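Local coordinates for protein 3,4-dihydroxybenzoate decarboxylase (Enterobacter cloacae, PDB 5NY5) that probably catalyses the reversible decarboxylation of 3,4-dihydroxybenzoate to catechol, as a prenylated-flavin-dependent enzyme of the UbiD family, at residues H170-Q175 / L180-A185; V275-H280 / G284-E289. All coordinates share one frame; numbering follows the deposited sequence.

Contact 1 (H170-Q175 / L180-A185); sequences HRLCVQ and LSMFLA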
loop_
_atom_site.group_PDB
_atom_site.type_symbol
_atom_site.label_atom_id
_atom_site.label_comp_id
_atom_site.label_asym_id
_atom_site.label_seq_id
_atom_site.Cartn_x
_atom_site.Cartn_y
_atom_site.Cartn_z
ATOM N N HIS A 170 38.736 20.272 5.152
ATOM C CA HIS A 170 37.742 21.327 5.269
ATOM C C HIS A 170 37.805 22.216 4.038
ATOM O O HIS A 170 38.735 22.138 3.231
ATOM C CB HIS A 170 37.965 22.176 6.528
ATOM C CG HIS A 170 38.077 21.379 7.789
ATOM N ND1 HIS A 170 37.115 21.409 8.775
ATOM C CD2 HIS A 170 39.039 20.535 8.229
ATOM C CE1 HIS A 170 37.479 20.616 9.767
ATOM N NE2 HIS A 170 38.644 20.074 9.460
ATOM N N ARG A 171 36.799 23.073 3.901
ATOM C CA ARG A 171 36.797 24.128 2.900
ATOM C C ARG A 171 36.797 25.474 3.611
ATOM O O ARG A 171 36.176 25.627 4.666
ATOM C CB ARG A 171 35.594 24.017 1.958
ATOM C CG ARG A 171 34.246 24.254 2.613
ATOM C CD ARG A 171 33.118 24.047 1.618
ATOM N NE ARG A 171 31.810 24.317 2.208
ATOM C CZ ARG A 171 30.654 24.051 1.610
ATOM N NH1 ARG A 171 30.642 23.504 0.404
ATOM N NH2 ARG A 171 29.512 24.330 2.220
ATOM N N LEU A 172 37.509 26.440 3.038
ATOM C CA LEU A 172 37.700 27.741 3.665
ATOM C C LEU A 172 37.399 28.841 2.662
ATOM O O LEU A 172 37.859 28.785 1.517
ATOM C CB LEU A 172 39.127 27.894 4.200
ATOM C CG LEU A 172 39.538 26.960 5.342
ATOM C CD1 LEU A 172 40.081 25.638 4.818
ATOM C CD2 LEU A 172 40.547 27.640 6.247
ATOM N N CYS A 173 36.639 29.840 3.096
ATOM C CA CYS A 173 36.287 30.980 2.265
ATOM C C CYS A 173 37.125 32.184 2.675
ATOM O O CYS A 173 37.249 32.483 3.866
ATOM C CB CYS A 173 34.797 31.301 2.387
ATOM S SG CYS A 173 34.236 32.684 1.374
ATOM N N VAL A 174 37.698 32.868 1.687
ATOM C CA VAL A 174 38.530 34.033 1.960
ATOM C C VAL A 174 37.634 35.203 2.343
ATOM O O VAL A 174 36.727 35.579 1.592
ATOM C CB VAL A 174 39.406 34.376 0.750
ATOM C CG1 VAL A 174 40.192 35.647 1.008
ATOM C CG2 VAL A 174 40.338 33.222 0.429
ATOM N N GLN A 175 37.886 35.786 3.512
ATOM C CA GLN A 175 37.085 36.886 4.029
ATOM C C GLN A 175 37.834 38.209 4.044
ATOM O O GLN A 175 37.325 39.215 3.543
ATOM C CB GLN A 175 36.592 36.556 5.445
ATOM C CG GLN A 175 35.789 35.268 5.541
ATOM C CD GLN A 175 34.464 35.340 4.805
ATOM O OE1 GLN A 175 33.989 36.421 4.456
ATOM N NE2 GLN A 175 33.859 34.184 4.567
ATOM N N LEU A 180 39.990 33.955 7.349
ATOM C CA LEU A 180 39.264 32.950 6.589
ATOM C C LEU A 180 38.114 32.421 7.431
ATOM O O LEU A 180 38.207 32.348 8.659
ATOM C CB LEU A 180 40.166 31.780 6.182
ATOM C CG LEU A 180 41.408 32.058 5.340
ATOM C CD1 LEU A 180 42.432 30.963 5.570
ATOM C CD2 LEU A 180 41.045 32.137 3.871
ATOM N N SER A 181 37.029 32.045 6.762
ATOM C CA SER A 181 35.904 31.390 7.413
ATOM C C SER A 181 35.979 29.895 7.142
ATOM O O SER A 181 36.144 29.476 5.992
ATOM C CB SER A 181 34.572 31.957 6.919
ATOM O OG SER A 181 34.402 31.731 5.533
HETATM N N MSE A 182 35.873 29.099 8.199
HETATM C CA MSE A 182 36.000 27.653 8.078
HETATM C C MSE A 182 34.951 26.921 8.906
HETATM O O MSE A 182 34.845 27.129 10.112
HETATM C CB MSE A 182 37.405 27.211 8.495
HETATM C CG MSE A 182 37.543 25.723 8.776
HETATM SE SE MSE A 182 39.405 25.135 8.845
HETATM C CE MSE A 182 39.213 23.691 10.138
ATOM N N PHE A 183 34.177 26.064 8.246
ATOM C CA PHE A 183 33.163 25.272 8.922
ATOM C C PHE A 183 33.780 24.025 9.542
ATOM O O PHE A 183 34.726 23.439 9.008
ATOM C CB PHE A 183 32.054 24.876 7.946
ATOM C CG PHE A 183 31.061 23.903 8.517
ATOM C CD1 PHE A 183 30.049 24.339 9.352
ATOM C CD2 PHE A 183 31.140 22.554 8.215
ATOM C CE1 PHE A 183 29.134 23.447 9.877
ATOM C CE2 PHE A 183 30.229 21.659 8.739
ATOM C CZ PHE A 183 29.225 22.106 9.571
ATOM N N LEU A 184 33.233 23.621 10.683
ATOM C CA LEU A 184 33.670 22.419 11.375
ATOM C C LEU A 184 32.452 21.576 11.715
ATOM O O LEU A 184 31.450 22.099 12.211
ATOM C CB LEU A 184 34.457 22.757 12.649
ATOM C CG LEU A 184 35.850 23.382 12.493
ATOM C CD1 LEU A 184 35.776 24.888 12.274
ATOM C CD2 LEU A 184 36.728 23.054 13.693
ATOM N N ALA A 185 32.540 20.277 11.442
ATOM C CA ALA A 185 31.438 19.366 11.714
ATOM C C ALA A 185 31.363 19.065 13.205
ATOM O O ALA A 185 32.368 18.707 13.827
ATOM C CB ALA A 185 31.605 18.072 10.922
#
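The imidazole of His170 meets Met182, a selenomethionine in this model, over one face: the methyl CE of Met182 lies 3.4 Å from the centroid of the His170 ring, only 10° off the ring normal, a close CH-pi contact. At the edge, near the ring plane, ND1 of His170 donates to Phe183 O at 3.1 Å with an almost straight N-H...O angle of 166°. NE2 is taken by Thr168 OG1, so both ring nitrogens are engaged and the rotation of the imidazole is fixed. The second flat group, the amide of Gln175, uses an in-plane N-H: its NE2 reaches Ser181 OG at 2.7 Å. NE2 also bonds to Glu277 O, while OE1 pairs with Gln279 NE2, which pins the amide at both ends.

Ser181 stands opposite Cys173 in an antiparallel hydrogen-bonded pair, Cys173 N to Ser181 O at 3.0 Å and Ser181 N to Cys173 O at 2.9 Å. With chi1 at 62°, OG sits between the backbone N and the carbonyl carbon, where it accepts from Gln175 and donates only weakly to Cys173 O. The opposite face of the strand pair, lined by Leu172, Val174, Leu180 and Met182, is apolar. Leu172 lies alongside Met182, its CD2 3.8 Å from SE of Met182, and touches CD1 of Leu180 with the same methyl; CD2 of Leu180 then meets CG2 of Val174 at 3.7 Å.

Arg171 sends its guanidinium out of the pair to a salt bridge with Glu289. Strands 165-174 and 179-182 run antiparallel and form a beta hairpin within the antiparallel sheet of the Rift-related domain of UbiD enzymes. Although this chain is empty of cofactor, His170, Arg171, Phe183 and Ala185 bind prenylated FMN in the holo form, making the hairpin part of the flavin site.

Contact 2 (V275-H280 / G284-E289); sequences VREDQH and GHAMPE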
loop_
_atom_site.group_PDB
_atom_site.type_symbol
_atom_site.label_atom_id
_atom_site.label_comp_id
_atom_site.label_asym_id
_atom_site.label_seq_id
_atom_site.Cartn_x
_atom_site.Cartn_y
_atom_site.Cartn_z
ATOM N N VAL A 275 31.291 34.902 11.902
ATOM C CA VAL A 275 31.058 35.585 10.639
ATOM C C VAL A 275 30.071 34.761 9.826
ATOM O O VAL A 275 29.956 33.545 10.004
ATOM C CB VAL A 275 32.377 35.807 9.860
ATOM C CG1 VAL A 275 32.860 34.506 9.231
ATOM C CG2 VAL A 275 32.206 36.888 8.814
ATOM N N ARG A 276 29.332 35.435 8.951
ATOM C CA ARG A 276 28.493 34.752 7.980
ATOM C C ARG A 276 29.260 34.626 6.671
ATOM O O ARG A 276 30.020 35.524 6.295
ATOM C CB ARG A 276 27.162 35.477 7.764
ATOM C CG ARG A 276 27.244 36.844 7.118
ATOM C CD ARG A 276 25.848 37.441 7.005
ATOM N NE ARG A 276 25.850 38.744 6.350
ATOM C CZ ARG A 276 25.687 38.921 5.044
ATOM N NH1 ARG A 276 25.510 37.874 4.250
ATOM N NH2 ARG A 276 25.702 40.143 4.533
ATOM N N GLU A 277 29.055 33.498 5.990
ATOM C CA GLU A 277 29.940 33.106 4.897
ATOM C C GLU A 277 29.934 34.129 3.768
ATOM O O GLU A 277 30.991 34.466 3.221
ATOM C CB GLU A 277 29.530 31.726 4.384
ATOM C CG GLU A 277 30.675 30.866 3.885
ATOM C CD GLU A 277 30.314 29.395 3.854
ATOM O OE1 GLU A 277 29.170 29.059 4.218
ATOM O OE2 GLU A 277 31.172 28.574 3.470
ATOM N N ASP A 278 28.758 34.646 3.413
ATOM C CA ASP A 278 28.608 35.552 2.280
ATOM C C ASP A 278 28.588 37.017 2.702
ATOM O O ASP A 278 27.886 37.827 2.086
ATOM C CB ASP A 278 27.338 35.210 1.503
ATOM C CG ASP A 278 26.082 35.401 2.332
ATOM O OD1 ASP A 278 26.162 35.292 3.573
ATOM O OD2 ASP A 278 25.015 35.664 1.741
ATOM N N GLN A 279 29.359 37.379 3.731
ATOM C CA GLN A 279 29.290 38.741 4.254
ATOM C C GLN A 279 29.700 39.777 3.214
ATOM O O GLN A 279 29.158 40.888 3.202
ATOM C CB GLN A 279 30.161 38.872 5.502
ATOM C CG GLN A 279 31.631 38.578 5.276
ATOM C CD GLN A 279 32.508 39.146 6.370
ATOM O OE1 GLN A 279 32.067 39.969 7.169
ATOM N NE2 GLN A 279 33.760 38.703 6.417
ATOM N N HIS A 280 30.640 39.439 2.334
ATOM C CA HIS A 280 31.124 40.385 1.338
ATOM C C HIS A 280 30.411 40.268 -0.003
ATOM O O HIS A 280 30.554 41.164 -0.841
ATOM C CB HIS A 280 32.632 40.207 1.123
ATOM C CG HIS A 280 33.459 40.528 2.330
ATOM N ND1 HIS A 280 33.643 41.815 2.786
ATOM C CD2 HIS A 280 34.156 39.729 3.171
ATOM C CE1 HIS A 280 34.415 41.794 3.857
ATOM N NE2 HIS A 280 34.740 40.541 4.113
ATOM N N GLY A 284 23.609 34.907 -0.629
ATOM C CA GLY A 284 22.817 33.937 0.095
ATOM C C GLY A 284 23.303 32.511 -0.002
ATOM O O GLY A 284 22.781 31.649 0.712
ATOM N N HIS A 285 24.286 32.230 -0.851
ATOM C CA HIS A 285 24.795 30.886 -1.052
ATOM C C HIS A 285 26.247 30.802 -0.609
ATOM O O HIS A 285 26.939 31.813 -0.466
ATOM C CB HIS A 285 24.679 30.461 -2.519
ATOM C CG HIS A 285 23.277 30.475 -3.040
ATOM N ND1 HIS A 285 22.853 31.358 -4.009
ATOM C CD2 HIS A 285 22.201 29.719 -2.721
ATOM C CE1 HIS A 285 21.577 31.140 -4.270
ATOM N NE2 HIS A 285 21.157 30.153 -3.500
ATOM N N ALA A 286 26.702 29.571 -0.393
ATOM C CA ALA A 286 28.090 29.322 -0.038
ATOM C C ALA A 286 28.849 28.775 -1.237
ATOM O O ALA A 286 29.698 29.460 -1.814
ATOM C CB ALA A 286 28.178 28.345 1.136
HETATM N N MSE A 287 28.525 27.550 -1.627
HETATM C CA MSE A 287 29.274 26.841 -2.648
HETATM C C MSE A 287 28.431 25.723 -3.245
HETATM O O MSE A 287 27.500 25.243 -2.604
HETATM C CB MSE A 287 30.549 26.259 -2.045
HETATM C CG MSE A 287 31.804 26.482 -2.851
HETATM SE SE MSE A 287 33.192 25.264 -2.258
HETATM C CE MSE A 287 32.835 23.774 -3.458
ATOM N N PRO A 288 28.748 25.306 -4.469
ATOM C CA PRO A 288 28.151 24.072 -4.989
ATOM C C PRO A 288 28.492 22.895 -4.086
ATOM O O PRO A 288 29.651 22.679 -3.727
ATOM C CB PRO A 288 28.788 23.927 -6.375
ATOM C CG PRO A 288 29.167 25.307 -6.757
ATOM C CD PRO A 288 29.548 26.005 -5.488
ATOM N N GLU A 289 27.468 22.138 -3.712
ATOM C CA GLU A 289 27.634 20.979 -2.852
ATOM C C GLU A 289 27.695 19.705 -3.685
ATOM O O GLU A 289 27.416 19.699 -4.885
ATOM C CB GLU A 289 26.496 20.902 -1.830
ATOM C CG GLU A 289 26.343 22.144 -0.967
ATOM C CD GLU A 289 27.501 22.346 -0.008
ATOM O OE1 GLU A 289 27.648 23.470 0.514
ATOM O OE2 GLU A 289 28.260 21.384 0.230
#
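Asp278 meets Gly284 and the carbonyl of His285, and its side chain can be followed atom by atom. CB lies against the carbonyl oxygen of His285, at 3.9 Å. The first torsion (chi1 63°) tucks CG between the backbone N and the carbonyl carbon. OD2 accepts from Gly284 N at 2.9 Å. That bond is bent, 136° at the hydrogen, and the donor arrives on the anti side of OD2, tilted 25° out of the carboxylate plane. The same oxygen also lies at the edge of the Arg276 guanidinium, in its plane. OD1 turns back along its own segment to Arg276 NH1, at 2.7 Å, in a salt bridge whose hydrogen bond is weak in angle. The arginine and the backbone amide together probably favour the ionised form of the acid.

The arginine is itself steadied. Its guanidinium has Gln279 CA over one face, 3.7 Å above the plane, and NH2 bonds to Asn282 OD1 in the link between the segments. Arg276 to Gln279 form a type I turn, closed by a weak bond from Gln279 N to Arg276 O, and the Arg276-Asp278 salt bridge lies within this turn.

Beside the Asp278 bonds, Glu277 extends beyond CG and lays its carboxylate against the methyl of Ala286, OE1 coming within 3.3 Å of CB. The contact is packing alone; OE1 of Glu277 accepts from the backbone N of Asn298.

In the fold, the turn belongs to the loop that leaves strand 263-269, and Asp278 joins it to the entry of strand 285-288. That strand pairs with 294-296, Ala286 bonding to Gly295, while Phe148 of strand 148-157 packs on Glu277 and Met287, and Pro288 touches Ala476 of a second subunit.

How the contacts relate
The two contacts are neighbours, their centres about 10 Å apart, and follow one another along a single domain. Contact 1 is the more extensive, a regular strand pairing whose order comes from backbone bonds and a hydrophobic face; contact 2 is smaller and irregular, a loop joined to the next strand by a single carboxylate-to-backbone bond and a little packing, with Gly284 exposed at its margin and strand 285-288 as its one regular element. Both are mostly buried. They are tied together directly, by one salt bridge and by polar contacts between the end of the hairpin and the turn. A prenylated-FMN-binding arginine is thus paired with the carboxylate that follows strand 285-288.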